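Local coordinates for inositol-3-phosphate synthase (Caenorhabditis elegans, PDB 1VKO), which binds nicotinamide-adenine-dinucleotide, has a Rossmann-like domain and belongs to the myo-inositol-1-phosphate synthase family, with four chains in its assembly, at residues A[260-265]-A[304-309]; A[120-125]-A[148-153]; A[253-258]-A[276-281]. One frame throughout, in Å; residues are numbered along the deposited sequence.

Interaction 1. Residues A[260-265]-A[304-309]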
ATOM      1  N   GLY A 260      35.618 -27.808 -22.092  1.00 48.06           N
ATOM      2  CA  GLY A 260      35.177 -29.043 -22.739  1.00 46.23           C
ATOM      3  C   GLY A 260      33.860 -28.805 -23.456  1.00 45.99           C
ATOM      4  O   GLY A 260      33.592 -29.390 -24.531  1.00 46.68           O
ATOM      5  N   LEU A 261      33.042 -27.923 -22.871  1.00 41.81           N
ATOM      6  CA  LEU A 261      31.682 -27.707 -23.334  1.00 35.48           C
ATOM      7  C   LEU A 261      31.502 -26.384 -24.039  1.00 33.55           C
ATOM      8  O   LEU A 261      31.099 -26.358 -25.207  1.00 36.50           O
ATOM      9  CB  LEU A 261      30.703 -27.831 -22.168  1.00 36.44           C
ATOM     10  CG  LEU A 261      29.229 -27.431 -22.352  1.00 34.30           C
ATOM     11  CD1 LEU A 261      28.471 -28.334 -23.319  1.00 20.27           C
ATOM     12  CD2 LEU A 261      28.574 -27.415 -21.008  1.00 21.86           C
ATOM     13  N   ASN A 262      31.808 -25.288 -23.351  1.00 31.48           N
ATOM     14  CA  ASN A 262      31.462 -23.950 -23.841  1.00 30.47           C
ATOM     15  C   ASN A 262      32.295 -22.790 -23.267  1.00 30.94           C
ATOM     16  O   ASN A 262      31.853 -21.639 -23.278  1.00 31.41           O
ATOM     17  CB  ASN A 262      29.945 -23.705 -23.651  1.00 28.29           C
ATOM     18  CG  ASN A 262      29.513 -23.798 -22.183  1.00 30.88           C
ATOM     19  OD1 ASN A 262      30.332 -23.634 -21.281  1.00 23.28           O
ATOM     20  ND2 ASN A 262      28.217 -24.056 -21.944  1.00 22.34           N
ATOM     21  N   ALA A 263      33.507 -23.075 -22.783  1.00 34.59           N
ATOM     22  CA  ALA A 263      34.409 -22.014 -22.285  1.00 36.19           C
ATOM     23  C   ALA A 263      35.070 -21.240 -23.419  1.00 38.91           C
ATOM     24  O   ALA A 263      35.433 -20.055 -23.246  1.00 41.54           O
ATOM     25  CB  ALA A 263      35.471 -22.571 -21.342  1.00 36.94           C
ATOM     26  N   THR A 264      35.243 -21.891 -24.573  1.00 37.66           N
ATOM     27  CA  THR A 264      35.813 -21.210 -25.734  1.00 36.83           C
ATOM     28  C   THR A 264      34.922 -21.369 -26.939  1.00 37.26           C
ATOM     29  O   THR A 264      34.037 -22.213 -26.938  1.00 38.24           O
ATOM     30  CB  THR A 264      37.179 -21.779 -26.096  1.00 37.05           C
ATOM     31  OG1 THR A 264      36.987 -22.986 -26.851  1.00 40.85           O
ATOM     32  CG2 THR A 264      37.970 -22.186 -24.845  1.00 33.29           C
ATOM     33  N   ALA A 265      35.192 -20.569 -27.972  1.00 37.71           N
ATOM     34  CA  ALA A 265      34.465 -20.614 -29.247  1.00 38.76           C
ATOM     35  C   ALA A 265      34.539 -21.974 -29.919  1.00 39.61           C
ATOM     36  O   ALA A 265      33.536 -22.485 -30.414  1.00 40.39           O
ATOM     37  CB  ALA A 265      34.995 -19.547 -30.194  1.00 38.59           C
ATOM     38  N   THR A 304      22.820 -17.561 -21.914  1.00 28.81           N
ATOM     39  CA  THR A 304      23.157 -17.817 -23.286  1.00 27.07           C
ATOM     40  C   THR A 304      24.590 -17.396 -23.638  1.00 30.50           C
ATOM     41  O   THR A 304      25.319 -18.153 -24.291  1.00 29.63           O
ATOM     42  CB  THR A 304      22.188 -17.109 -24.242  1.00 29.33           C
ATOM     43  OG1 THR A 304      20.823 -17.506 -23.989  1.00 22.62           O
ATOM     44  CG2 THR A 304      22.468 -17.603 -25.660  1.00 17.46           C
ATOM     45  N   LEU A 305      24.986 -16.206 -23.192  1.00 31.99           N
ATOM     46  CA  LEU A 305      26.267 -15.607 -23.559  1.00 31.64           C
ATOM     47  C   LEU A 305      27.425 -16.085 -22.678  1.00 33.15           C
ATOM     48  O   LEU A 305      28.158 -15.295 -22.082  1.00 32.81           O
ATOM     49  CB  LEU A 305      26.121 -14.074 -23.577  1.00 32.74           C
ATOM     50  CG  LEU A 305      24.925 -13.599 -24.448  1.00 31.74           C
ATOM     51  CD1 LEU A 305      24.594 -12.128 -24.272  1.00 24.55           C
ATOM     52  CD2 LEU A 305      25.150 -13.907 -25.931  1.00 22.26           C
ATOM     53  N   VAL A 306      27.566 -17.402 -22.599  1.00 33.68           N
ATOM     54  CA  VAL A 306      28.738 -18.046 -22.004  1.00 35.53           C
ATOM     55  C   VAL A 306      30.048 -17.553 -22.669  1.00 35.52           C
ATOM     56  O   VAL A 306      30.014 -17.021 -23.787  1.00 35.12           O
ATOM     57  CB  VAL A 306      28.621 -19.593 -22.099  1.00 34.07           C
ATOM     58  CG1 VAL A 306      27.466 -20.080 -21.245  1.00 35.46           C
ATOM     59  CG2 VAL A 306      28.423 -20.039 -23.544  1.00 34.73           C
ATOM     60  N   PRO A 307      31.192 -17.740 -22.007  1.00 35.56           N
ATOM     61  CA  PRO A 307      32.473 -17.201 -22.514  1.00 34.43           C
ATOM     62  C   PRO A 307      32.789 -17.651 -23.963  1.00 32.94           C
ATOM     63  O   PRO A 307      33.236 -16.856 -24.781  1.00 31.33           O
ATOM     64  CB  PRO A 307      33.507 -17.741 -21.521  1.00 36.93           C
ATOM     65  CG  PRO A 307      32.737 -18.100 -20.283  1.00 35.84           C
ATOM     66  CD  PRO A 307      31.358 -18.483 -20.740  1.00 35.63           C
ATOM     67  N   GLY A 308      32.518 -18.906 -24.280  1.00 30.40           N
ATOM     68  CA  GLY A 308      32.681 -19.383 -25.636  1.00 29.16           C
ATOM     69  C   GLY A 308      31.956 -18.568 -26.686  1.00 28.06           C
ATOM     70  O   GLY A 308      32.488 -18.338 -27.768  1.00 27.30           O
ATOM     71  N   LEU A 309      30.743 -18.138 -26.358  1.00 26.75           N
ATOM     72  CA  LEU A 309      29.928 -17.278 -27.213  1.00 27.74           C
ATOM     73  C   LEU A 309      30.475 -15.855 -27.381  1.00 28.44           C
ATOM     74  O   LEU A 309      30.611 -15.342 -28.487  1.00 29.67           O
ATOM     75  CB  LEU A 309      28.463 -17.275 -26.726  1.00 27.05           C
ATOM     76  CG  LEU A 309      27.748 -18.299 -27.605  1.00 28.85           C
ATOM     77  CD1 LEU A 309      26.378 -18.783 -27.129  1.00 24.73           C
ATOM     78  CD2 LEU A 309      27.620 -17.626 -28.903  1.00 17.26           C
TER
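Asn262 and Gly308 are joined by the hydrogen bond that ties the loop 260-265 to the start of helix 307-316. Gly308 N donates to Asn262 O over 3.0 Å. The bond is bent, with 139° at the hydrogen, and the donor lies 32° out of the carbonyl plane. This N-H belongs to the first helical turn, two residues past the N-cap residue Val306, where no earlier turn supplies an acceptor.

Close backbone packing follows. Gly308 has no side chain, and Gly308 CA comes to 3.3 Å from Thr264 C. Beside it a CA-H...O contact forms, with Ala265 CA 3.4 Å from Gly308 O. The methyl of Ala265 also rests near that oxygen.

Van der Waals contacts of the side chains come next. Val306 has CG1 beside its backbone N (chi1 -66°) and CG2 between that N and the carbonyl carbon. CG2 sits 3.8 Å from Asn262 O and 4.0 Å from Asn262 CB, and the two side chains cross at about a right angle. Val306 CG1 comes near Asn262 ND2, which is bonded to Asp256 O. Pro307 CB packs on Ala263 O at 3.5 Å.

Two bonds lead out of the pair: Thr264 OG1 caps Glu267 N, and Ala265 N donates to Glu311 OE1 of helix 307-316.

Two helix N-termini therefore meet here, 265-273 with Thr264 at its N-cap and 307-316 with Val306 at its own. Strand 295-298, helix 307-316 and the neighbouring parallel strand 320-321 form a beta-alpha-beta unit of the Rossmann-like domain.

Interaction 2. Residues A[120-125]-A[148-153]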
ATOM      1  N   VAL A 120      13.248   4.880 -24.302  1.00 23.52           N
ATOM      2  CA  VAL A 120      14.256   5.924 -24.063  1.00 24.00           C
ATOM      3  C   VAL A 120      14.623   6.637 -25.375  1.00 26.58           C
ATOM      4  O   VAL A 120      14.632   7.880 -25.433  1.00 29.38           O
ATOM      5  CB  VAL A 120      15.538   5.412 -23.373  1.00 25.00           C
ATOM      6  CG1 VAL A 120      16.577   6.521 -23.231  1.00 24.38           C
ATOM      7  CG2 VAL A 120      15.236   4.877 -21.986  1.00 23.66           C
ATOM      8  N   THR A 121      14.880   5.880 -26.439  1.00 26.81           N
ATOM      9  CA  THR A 121      15.409   6.492 -27.660  1.00 24.70           C
ATOM     10  C   THR A 121      14.384   7.388 -28.327  1.00 27.47           C
ATOM     11  O   THR A 121      14.760   8.384 -28.894  1.00 30.28           O
ATOM     12  CB  THR A 121      15.945   5.449 -28.646  1.00 27.72           C
ATOM     13  OG1 THR A 121      14.915   4.513 -29.014  1.00 21.14           O
ATOM     14  CG2 THR A 121      17.035   4.590 -27.989  1.00 25.16           C
ATOM     15  N   GLN A 122      13.096   7.049 -28.227  1.00 26.62           N
ATOM     16  CA  GLN A 122      12.069   7.766 -28.950  1.00 25.26           C
ATOM     17  C   GLN A 122      11.520   8.920 -28.144  1.00 26.58           C
ATOM     18  O   GLN A 122      10.973   9.831 -28.737  1.00 27.38           O
ATOM     19  CB  GLN A 122      10.896   6.870 -29.396  1.00 24.97           C
ATOM     20  CG  GLN A 122      11.234   5.757 -30.375  1.00 21.46           C
ATOM     21  CD  GLN A 122      12.114   6.213 -31.559  1.00 28.10           C
ATOM     22  OE1 GLN A 122      13.254   5.759 -31.705  1.00 27.97           O
ATOM     23  NE2 GLN A 122      11.583   7.098 -32.394  1.00 16.32           N
ATOM     24  N   THR A 123      11.664   8.891 -26.807  1.00 28.67           N
ATOM     25  CA  THR A 123      11.034   9.908 -25.941  1.00 27.22           C
ATOM     26  C   THR A 123      11.853  10.528 -24.793  1.00 28.67           C
ATOM     27  O   THR A 123      11.417  11.532 -24.219  1.00 30.55           O
ATOM     28  CB  THR A 123       9.591   9.464 -25.429  1.00 29.58           C
ATOM     29  OG1 THR A 123       9.697   8.613 -24.291  1.00 32.62           O
ATOM     30  CG2 THR A 123       8.893   8.579 -26.429  1.00 25.75           C
ATOM     31  N   ALA A 124      13.016   9.981 -24.442  1.00 26.36           N
ATOM     32  CA  ALA A 124      13.883  10.709 -23.498  1.00 24.94           C
ATOM     33  C   ALA A 124      14.363  12.032 -24.100  1.00 26.37           C
ATOM     34  O   ALA A 124      14.563  12.142 -25.323  1.00 26.39           O
ATOM     35  CB  ALA A 124      15.077   9.855 -23.052  1.00 22.87           C
ATOM     36  N   THR A 125      14.485  13.058 -23.263  1.00 27.02           N
ATOM     37  CA  THR A 125      15.202  14.255 -23.698  1.00 27.03           C
ATOM     38  C   THR A 125      16.487  14.390 -22.887  1.00 27.40           C
ATOM     39  O   THR A 125      16.653  13.766 -21.824  1.00 26.49           O
ATOM     40  CB  THR A 125      14.379  15.524 -23.583  1.00 27.53           C
ATOM     41  OG1 THR A 125      13.958  15.670 -22.229  1.00 28.63           O
ATOM     42  CG2 THR A 125      13.071  15.467 -24.448  1.00 22.36           C
ATOM     43  N   ILE A 148      19.246   8.146 -35.499  1.00 26.61           N
ATOM     44  CA  ILE A 148      18.978   6.746 -35.135  1.00 24.53           C
ATOM     45  C   ILE A 148      17.689   6.286 -35.795  1.00 25.11           C
ATOM     46  O   ILE A 148      16.924   7.104 -36.250  1.00 25.27           O
ATOM     47  CB  ILE A 148      18.888   6.550 -33.601  1.00 22.45           C
ATOM     48  CG1 ILE A 148      17.812   7.466 -32.995  1.00 26.36           C
ATOM     49  CG2 ILE A 148      20.253   6.741 -32.951  1.00 22.75           C
ATOM     50  CD1 ILE A 148      17.513   7.245 -31.532  1.00 20.50           C
ATOM     51  N   LEU A 149      17.454   4.980 -35.854  1.00 26.34           N
ATOM     52  CA  LEU A 149      16.200   4.469 -36.405  1.00 27.92           C
ATOM     53  C   LEU A 149      14.959   4.924 -35.628  1.00 29.07           C
ATOM     54  O   LEU A 149      15.036   5.268 -34.449  1.00 27.43           O
ATOM     55  CB  LEU A 149      16.225   2.946 -36.419  1.00 26.91           C
ATOM     56  CG  LEU A 149      17.311   2.245 -37.214  1.00 26.61           C
ATOM     57  CD1 LEU A 149      17.484   0.855 -36.642  1.00 19.67           C
ATOM     58  CD2 LEU A 149      16.921   2.220 -38.706  1.00 13.61           C
ATOM     59  N   SER A 150      13.822   4.951 -36.318  1.00 29.52           N
ATOM     60  CA  SER A 150      12.528   4.951 -35.659  1.00 30.31           C
ATOM     61  C   SER A 150      12.048   3.536 -35.729  1.00 30.70           C
ATOM     62  O   SER A 150      12.362   2.841 -36.698  1.00 33.90           O
ATOM     63  CB  SER A 150      11.535   5.810 -36.439  1.00 33.19           C
ATOM     64  OG  SER A 150      10.198   5.360 -36.232  1.00 30.29           O
ATOM     65  N   PRO A 151      11.256   3.084 -34.767  1.00 30.85           N
ATOM     66  CA  PRO A 151      10.776   1.701 -34.820  1.00 29.30           C
ATOM     67  C   PRO A 151       9.922   1.469 -36.058  1.00 29.68           C
ATOM     68  O   PRO A 151       9.674   0.326 -36.407  1.00 31.15           O
ATOM     69  CB  PRO A 151       9.939   1.565 -33.547  1.00 30.08           C
ATOM     70  CG  PRO A 151      10.526   2.612 -32.608  1.00 30.42           C
ATOM     71  CD  PRO A 151      10.769   3.791 -33.563  1.00 32.10           C
ATOM     72  N   ASN A 152       9.477   2.543 -36.706  1.00 25.11           N
ATOM     73  CA  ASN A 152       8.734   2.408 -37.940  1.00 28.57           C
ATOM     74  C   ASN A 152       9.619   1.875 -39.067  1.00 28.10           C
ATOM     75  O   ASN A 152       9.106   1.322 -40.019  1.00 26.99           O
ATOM     76  CB  ASN A 152       8.065   3.739 -38.339  1.00 25.92           C
ATOM     77  CG  ASN A 152       7.095   4.249 -37.275  1.00 33.04           C
ATOM     78  OD1 ASN A 152       6.515   3.476 -36.491  1.00 27.57           O
ATOM     79  ND2 ASN A 152       6.919   5.555 -37.237  1.00 33.08           N
ATOM     80  N   ASP A 153      10.942   2.008 -38.920  1.00 29.83           N
ATOM     81  CA  ASP A 153      11.901   1.668 -39.975  1.00 28.48           C
ATOM     82  C   ASP A 153      12.409   0.252 -39.815  1.00 30.98           C
ATOM     83  O   ASP A 153      13.284  -0.192 -40.596  1.00 33.45           O
ATOM     84  CB  ASP A 153      13.133   2.575 -39.899  1.00 28.13           C
ATOM     85  CG  ASP A 153      12.812   4.024 -40.089  1.00 31.42           C
ATOM     86  OD1 ASP A 153      12.146   4.347 -41.107  1.00 30.86           O
ATOM     87  OD2 ASP A 153      13.202   4.907 -39.282  1.00 19.31           O
TER
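Thr121 and Gln122, on the short helix 120-123, face the loop 148-153 across a gap too wide for a backbone bond. Thr121 CA is 8.3 Å from Ile148 CA, and Gln122 CA is 7.3 Å from Ser150 CA. The contact therefore rests on side chains. The loop runs extended from Ile148 to Ser150 and then coils into the 3-10 segment 151-153.

That coil is built around Ser150. Ser150 OG accepts from Asn152 N at 2.9 Å, which makes an ST turn. In return Ser150 N donates to Asp153 OD2 over 3.0 Å, in a fairly straight bond of 159° at the hydrogen. Asp153 N closes the turn on Ser150 O. The turn leads directly into strand 154-159, which is outermost within this chain in the parallel sheet of the Rossmann-like domain, next to strand 77-82.

Two side-chain meetings bridge the gap. Ile148 CD1, anti to CA (chi2 173°), reaches Thr121 CB at 3.7 Å. Thr121 OG1 is engaged elsewhere, bonded to Asp450 OD1, and the other carboxylate oxygen of Asp450 takes Val120 N. Gln122 and Pro151 meet tip to tip. The Gln122 chain bends at chi2 (-47°), and its CD lies 3.4 Å from Pro151 CD, with Gln122 CG 3.9 Å from Pro151 CG.

Ile453 of helix 440-458 touches both Gln122 and Pro151, as does Tyr116, whose OH bonds Asn152 OD1. Farther along segment 120-125 the second subunit is reached: Thr123 O is bonded to Asn388 ND2 of that subunit, and Thr125 OG1 to its Ser387 O.

Interaction 3. Residues A[253-258]-A[276-281]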
ATOM      1  N   ARG A 253      16.143 -22.679 -18.670  1.00 28.70           N
ATOM      2  CA  ARG A 253      17.091 -22.831 -17.553  1.00 28.89           C
ATOM      3  C   ARG A 253      18.518 -22.518 -18.022  1.00 27.97           C
ATOM      4  O   ARG A 253      18.794 -22.341 -19.220  1.00 32.12           O
ATOM      5  CB  ARG A 253      17.048 -24.250 -16.969  1.00 27.98           C
ATOM      6  CG  ARG A 253      17.421 -25.333 -17.976  1.00 28.12           C
ATOM      7  CD  ARG A 253      17.650 -26.696 -17.387  1.00 24.88           C
ATOM      8  NE  ARG A 253      17.939 -27.715 -18.403  1.00 30.38           N
ATOM      9  CZ  ARG A 253      19.155 -28.062 -18.841  1.00 33.44           C
ATOM     10  NH1 ARG A 253      20.259 -27.445 -18.385  1.00 24.70           N
ATOM     11  NH2 ARG A 253      19.271 -29.020 -19.766  1.00 22.23           N
ATOM     12  N   TYR A 254      19.413 -22.423 -17.050  1.00 29.40           N
ATOM     13  CA  TYR A 254      20.830 -22.243 -17.261  1.00 26.77           C
ATOM     14  C   TYR A 254      21.421 -23.539 -17.804  1.00 25.87           C
ATOM     15  O   TYR A 254      21.035 -24.617 -17.415  1.00 29.52           O
ATOM     16  CB  TYR A 254      21.470 -21.945 -15.904  1.00 27.90           C
ATOM     17  CG  TYR A 254      21.562 -20.473 -15.563  1.00 28.16           C
ATOM     18  CD1 TYR A 254      20.464 -19.639 -15.684  1.00 22.48           C
ATOM     19  CD2 TYR A 254      22.765 -19.918 -15.135  1.00 20.35           C
ATOM     20  CE1 TYR A 254      20.552 -18.306 -15.405  1.00 16.67           C
ATOM     21  CE2 TYR A 254      22.854 -18.579 -14.820  1.00 25.93           C
ATOM     22  CZ  TYR A 254      21.730 -17.777 -14.944  1.00 24.09           C
ATOM     23  OH  TYR A 254      21.800 -16.419 -14.649  1.00 36.05           O
ATOM     24  N   THR A 255      22.382 -23.426 -18.691  1.00 25.98           N
ATOM     25  CA  THR A 255      23.229 -24.543 -19.082  1.00 26.50           C
ATOM     26  C   THR A 255      24.326 -24.692 -18.018  1.00 29.99           C
ATOM     27  O   THR A 255      24.500 -23.776 -17.207  1.00 27.22           O
ATOM     28  CB  THR A 255      23.894 -24.152 -20.424  0.50 26.04           C
ATOM     29  OG1 THR A 255      22.886 -23.976 -21.428  0.50 30.31           O
ATOM     30  CG2 THR A 255      24.743 -25.264 -20.973  0.50 25.35           C
ATOM     31  N   ASP A 256      25.042 -25.827 -17.989  1.00 33.03           N
ATOM     32  CA  ASP A 256      26.312 -25.899 -17.253  1.00 38.38           C
ATOM     33  C   ASP A 256      27.297 -24.990 -17.978  1.00 41.33           C
ATOM     34  O   ASP A 256      27.079 -24.621 -19.159  1.00 41.46           O
ATOM     35  CB  ASP A 256      26.866 -27.329 -17.189  1.00 41.50           C
ATOM     36  CG  ASP A 256      26.064 -28.238 -16.250  1.00 54.59           C
ATOM     37  OD1 ASP A 256      25.895 -27.876 -15.056  1.00 65.84           O
ATOM     38  OD2 ASP A 256      25.568 -29.337 -16.611  1.00 63.77           O
ATOM     39  N   VAL A 257      28.348 -24.581 -17.266  1.00 43.05           N
ATOM     40  CA  VAL A 257      29.469 -23.851 -17.883  1.00 44.72           C
ATOM     41  C   VAL A 257      30.740 -24.540 -17.419  1.00 47.08           C
ATOM     42  O   VAL A 257      30.915 -24.763 -16.222  1.00 47.85           O
ATOM     43  CB  VAL A 257      29.509 -22.347 -17.493  1.00 42.53           C
ATOM     44  CG1 VAL A 257      30.553 -21.601 -18.315  1.00 41.20           C
ATOM     45  CG2 VAL A 257      28.150 -21.693 -17.671  1.00 43.40           C
ATOM     46  N   ARG A 258      31.608 -24.898 -18.365  1.00 48.33           N
ATOM     47  CA  ARG A 258      32.847 -25.648 -18.071  1.00 48.63           C
ATOM     48  C   ARG A 258      33.680 -25.774 -19.320  1.00 47.75           C
ATOM     49  O   ARG A 258      33.142 -25.719 -20.424  1.00 47.48           O
ATOM     50  CB  ARG A 258      32.555 -27.067 -17.526  1.00 48.28           C
ATOM     51  CG  ARG A 258      31.615 -27.945 -18.382  1.00 47.25           C
ATOM     52  CD  ARG A 258      31.388 -29.346 -17.809  1.00 51.94           C
ATOM     53  NE  ARG A 258      30.290 -30.073 -18.453  1.00 53.75           N
ATOM     54  CZ  ARG A 258      30.394 -30.783 -19.587  1.00 55.56           C
ATOM     55  NH1 ARG A 258      31.563 -30.878 -20.243  1.00 43.86           N
ATOM     56  NH2 ARG A 258      29.310 -31.389 -20.076  1.00 47.07           N
ATOM     57  N   GLU A 276      26.090 -32.475 -28.257  1.00 34.08           N
ATOM     58  CA  GLU A 276      26.127 -32.363 -26.825  1.00 34.79           C
ATOM     59  C   GLU A 276      24.769 -31.952 -26.256  1.00 36.92           C
ATOM     60  O   GLU A 276      23.999 -31.243 -26.905  1.00 37.70           O
ATOM     61  CB  GLU A 276      27.198 -31.320 -26.487  1.00 35.70           C
ATOM     62  CG  GLU A 276      27.442 -31.080 -25.022  1.00 40.86           C
ATOM     63  CD  GLU A 276      27.807 -32.352 -24.302  1.00 52.12           C
ATOM     64  OE1 GLU A 276      28.832 -32.984 -24.686  1.00 40.20           O
ATOM     65  OE2 GLU A 276      27.046 -32.705 -23.366  1.00 61.03           O
ATOM     66  N   ASP A 277      24.488 -32.387 -25.032  1.00 36.25           N
ATOM     67  CA  ASP A 277      23.216 -32.124 -24.391  1.00 35.33           C
ATOM     68  C   ASP A 277      23.078 -30.723 -23.819  1.00 33.52           C
ATOM     69  O   ASP A 277      22.081 -30.075 -24.082  1.00 33.51           O
ATOM     70  CB  ASP A 277      22.929 -33.186 -23.317  1.00 37.36           C
ATOM     71  CG  ASP A 277      21.992 -34.270 -23.819  1.00 36.74           C
ATOM     72  OD1 ASP A 277      20.767 -34.087 -23.690  1.00 50.17           O
ATOM     73  OD2 ASP A 277      22.373 -35.325 -24.362  1.00 33.22           O
ATOM     74  N   GLU A 278      24.063 -30.270 -23.029  1.00 33.33           N
ATOM     75  CA  GLU A 278      24.067 -28.929 -22.438  1.00 30.89           C
ATOM     76  C   GLU A 278      24.372 -27.860 -23.480  1.00 29.66           C
ATOM     77  O   GLU A 278      25.229 -27.002 -23.276  1.00 37.08           O
ATOM     78  CB  GLU A 278      25.074 -28.819 -21.265  1.00 34.04           C
ATOM     79  CG  GLU A 278      24.630 -29.422 -19.927  1.00 30.81           C
ATOM     80  CD  GLU A 278      23.307 -28.861 -19.410  1.00 31.55           C
ATOM     81  OE1 GLU A 278      23.234 -27.674 -19.055  1.00 24.81           O
ATOM     82  OE2 GLU A 278      22.323 -29.623 -19.328  1.00 43.66           O
ATOM     83  N   VAL A 279      23.678 -27.914 -24.600  1.00 24.79           N
ATOM     84  CA  VAL A 279      23.709 -26.856 -25.600  1.00 25.01           C
ATOM     85  C   VAL A 279      22.259 -26.461 -25.866  1.00 23.06           C
ATOM     86  O   VAL A 279      21.493 -27.250 -26.396  1.00 23.89           O
ATOM     87  CB  VAL A 279      24.428 -27.318 -26.898  1.00 24.58           C
ATOM     88  CG1 VAL A 279      24.291 -26.285 -28.015  1.00 26.62           C
ATOM     89  CG2 VAL A 279      25.892 -27.598 -26.609  1.00 21.17           C
ATOM     90  N   SER A 280      21.895 -25.255 -25.448  1.00 21.71           N
ATOM     91  CA  SER A 280      20.517 -24.804 -25.487  1.00 20.18           C
ATOM     92  C   SER A 280      20.085 -24.321 -26.863  1.00 19.03           C
ATOM     93  O   SER A 280      20.927 -23.951 -27.687  1.00 26.20           O
ATOM     94  CB  SER A 280      20.299 -23.681 -24.471  1.00 17.85           C
ATOM     95  OG  SER A 280      20.696 -22.420 -24.989  1.00 27.30           O
ATOM     96  N   PRO A 281      18.773 -24.277 -27.090  1.00 19.30           N
ATOM     97  CA  PRO A 281      18.193 -23.619 -28.253  1.00 17.54           C
ATOM     98  C   PRO A 281      18.688 -22.179 -28.368  1.00 21.49           C
ATOM     99  O   PRO A 281      18.943 -21.701 -29.483  1.00 19.64           O
ATOM    100  CB  PRO A 281      16.712 -23.615 -27.914  1.00 15.96           C
ATOM    101  CG  PRO A 281      16.554 -24.904 -27.124  1.00 10.97           C
ATOM    102  CD  PRO A 281      17.721 -24.869 -26.226  1.00 20.72           C
TER
HETATM  103  O   HOH W   1      21.776 -21.265 -22.974  1.00 16.21           O
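Arg253 and Glu278 form a two-nitrogen salt bridge between two loops of the Rossmann-like domain, which flank helix 265-273 along the chain. Glu278 is the centre of an inverse gamma turn.

The charged bonds come first. The guanidinium meets the carboxylate end-on, the two planes only 30° apart. Arg253 NH1 donates to Glu278 OE1 over 3.1 Å, in the guanidinium plane and on the syn lone pair, with 159° at the hydrogen. Arg253 NH1 and NH2 both donate to Glu278 OE2. NH1 also bonds Tyr254 O, while NE is held by Asp201 O and Phe202 makes a cation-pi contact.

One backbone bond adds to the grip. Asp256 N reaches Glu278 OE1 at 2.8 Å from the anti side, so each oxygen accepts twice, NH1 being shared by both. The Glu278 chain is bent at chi2 (-56°), which turns CD back toward segment 253-258. Four bonds from three nitrogens (NH1, NH2 and Asp256 N) probably stabilise its negative charge, although Asp256 OD2 lies 3.8 Å from Glu278 OE1.

Packing is slighter. Asp256 OD2 rests 3.4 Å from Glu278 CG. Ser280 CB stands near Thr255 OG1, and Ser280 OG caps helix 281-291 by accepting from Asn283 N.

At the outer end Arg258 NH2 approaches Glu276 OE2 edge-on, near the guanidinium plane, but at 4.2 Å it stays beyond a salt bridge.

Interaction 2 comes first along the chain and closes before the others open. Interactions 1 and 3 alternate: 253-258, 260-265, 276-281, then 304-309. Their centres are 10 Å apart and they touch, through Leu261 packed on Glu276 and Glu278. Both sit around helix 265-273. Interaction 1 joins the starts of helices 265-273 and 307-316, while interaction 3 joins loop 253-258 to the loop before helix 281-291. Interaction 2 lies on the opposite side of the chain's centre, with centres about 33 Å from interaction 1 and 35 Å from interaction 3. It leads into strand 154-159, outermost in the parallel sheet within this chain, and borders a second subunit, which does not touch the other two.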